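Local coordinates for protein transcriptional regulator, LRP/AsnC family (Neisseria meningitidis, PDB 2P5V) that probably binds specific DNA sequences through a winged helix-turn-helix domain and regulates transcription, as a multi-subunit member of the Lrp/AsnC family, at residues Phe116-Met119 with Asn120-Ser123. Residues are numbered along the deposited sequence; the frame is centred on the assembly and turned at random.
Sequences FTDM and NAFS
Phe-122 directs the edge of its ring at a face of Phe-116 in a T-shaped pair, planes at 87° and centroids 5.2 Å apart. Its leading atom CD1 stands over the rim of the Phe-116 ring, 3.4 Å from Phe-116 CE2, while its CA lies over the same ring in a CH-pi contact. CG of Phe-122 is anti to the backbone N (chi1 179°), which places the ring beside Phe-116. On the CD2 side of the Phe-122 ring, selenomethionine Met-119 runs alongside; bends at chi2 and chi3 bring SE obliquely to 3.6 Å from Phe-122 CD2, a Met-aromatic contact. Asp-118 is the N-cap of the helix: its OD1 accepts from Ala-121 N at 3.2 Å in a nearly straight bond (167°), and its carbonyl O takes Phe-122 N at 3.1 Å. Met-119 O receives Ser-123 N, the following i to i+4 bond. Asn-120, in this first turn, can bind calcium, though no ion sits on it here. Ser-123 OG bonds Leu-145 O of the second subunit, whose Met-119 packs on Met-119. The contact lies where strand 110-116 gives way to helix 119-130 of the ligand-binding domain, with Phe-122 resting on strand 70-78 and meeting Phe-143 of strand 136-150 edge-to-face.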
loop_
_atom_site.group_PDB
_atom_site.type_symbol
_atom_site.label_atom_id
_atom_site.label_comp_id
_atom_site.label_asym_id
_atom_site.label_seq_id
_atom_site.Cartn_x
_atom_site.Cartn_y
_atom_site.Cartn_z
ATOM N N PHE G 116 -24.644 -8.185 9.235
ATOM C CA PHE G 116 -25.532 -8.604 8.144
ATOM C C PHE G 116 -25.792 -10.076 8.252
ATOM O O PHE G 116 -25.047 -10.791 8.930
ATOM C CB PHE G 116 -24.904 -8.278 6.788
ATOM C CG PHE G 116 -24.561 -6.832 6.630
ATOM C CD1 PHE G 116 -25.463 -5.951 6.052
ATOM C CD2 PHE G 116 -23.361 -6.347 7.106
ATOM C CE1 PHE G 116 -25.153 -4.604 5.937
ATOM C CE2 PHE G 116 -23.041 -5.009 6.991
ATOM C CZ PHE G 116 -23.939 -4.134 6.407
ATOM N N THR G 117 -26.863 -10.530 7.612
ATOM C CA THR G 117 -27.194 -11.954 7.592
ATOM C C THR G 117 -26.185 -12.722 6.755
ATOM O O THR G 117 -25.743 -13.803 7.139
ATOM C CB THR G 117 -28.593 -12.226 7.022
ATOM O OG1 THR G 117 -28.663 -11.711 5.692
ATOM C CG2 THR G 117 -29.676 -11.580 7.883
ATOM N N ASP G 118 -25.825 -12.151 5.610
ATOM C CA ASP G 118 -24.909 -12.795 4.679
ATOM C C ASP G 118 -24.362 -11.775 3.673
ATOM O O ASP G 118 -24.650 -10.576 3.770
ATOM C CB ASP G 118 -25.619 -13.962 3.981
ATOM C CG ASP G 118 -26.934 -13.546 3.333
ATOM O OD1 ASP G 118 -27.018 -12.434 2.774
ATOM O OD2 ASP G 118 -27.887 -14.340 3.391
HETATM N N MSE G 119 -23.557 -12.258 2.730
HETATM C CA MSE G 119 -22.879 -11.397 1.756
HETATM C C MSE G 119 -23.834 -10.666 0.810
HETATM O O MSE G 119 -23.534 -9.558 0.373
HETATM C CB MSE G 119 -21.867 -12.212 0.935
HETATM C CG MSE G 119 -20.939 -11.373 0.072
HETATM SE SE MSE G 119 -19.950 -10.045 1.121
HETATM C CE MSE G 119 -18.910 -11.263 2.263
ATOM N N ASN G 120 -24.960 -11.293 0.469
ATOM C CA ASN G 120 -25.977 -10.645 -0.369
ATOM C C ASN G 120 -26.532 -9.381 0.253
ATOM O O ASN G 120 -26.712 -8.372 -0.428
ATOM C CB ASN G 120 -27.167 -11.575 -0.609
ATOM C CG ASN G 120 -26.981 -12.453 -1.794
ATOM O OD1 ASN G 120 -26.117 -12.202 -2.628
ATOM N ND2 ASN G 120 -27.805 -13.492 -1.901
ATOM N N ALA G 121 -26.872 -9.468 1.537
ATOM C CA ALA G 121 -27.350 -8.309 2.275
ATOM C C ALA G 121 -26.223 -7.286 2.421
ATOM O O ALA G 121 -26.454 -6.080 2.319
ATOM C CB ALA G 121 -27.894 -8.725 3.623
ATOM N N PHE G 122 -24.999 -7.759 2.629
ATOM C CA PHE G 122 -23.860 -6.841 2.713
ATOM C C PHE G 122 -23.729 -6.071 1.397
ATOM O O PHE G 122 -23.592 -4.845 1.370
ATOM C CB PHE G 122 -22.556 -7.571 3.032
ATOM C CG PHE G 122 -21.381 -6.653 3.095
ATOM C CD1 PHE G 122 -21.220 -5.807 4.177
ATOM C CD2 PHE G 122 -20.473 -6.580 2.050
ATOM C CE1 PHE G 122 -20.162 -4.918 4.228
ATOM C CE2 PHE G 122 -19.421 -5.696 2.098
ATOM C CZ PHE G 122 -19.267 -4.865 3.182
ATOM N N SER G 123 -23.800 -6.820 0.309
ATOM C CA SER G 123 -23.712 -6.275 -1.017
ATOM C C SER G 123 -24.783 -5.213 -1.308
ATOM O O SER G 123 -24.476 -4.182 -1.894
ATOM C CB SER G 123 -23.812 -7.404 -2.027
ATOM O OG SER G 123 -23.873 -6.865 -3.328
#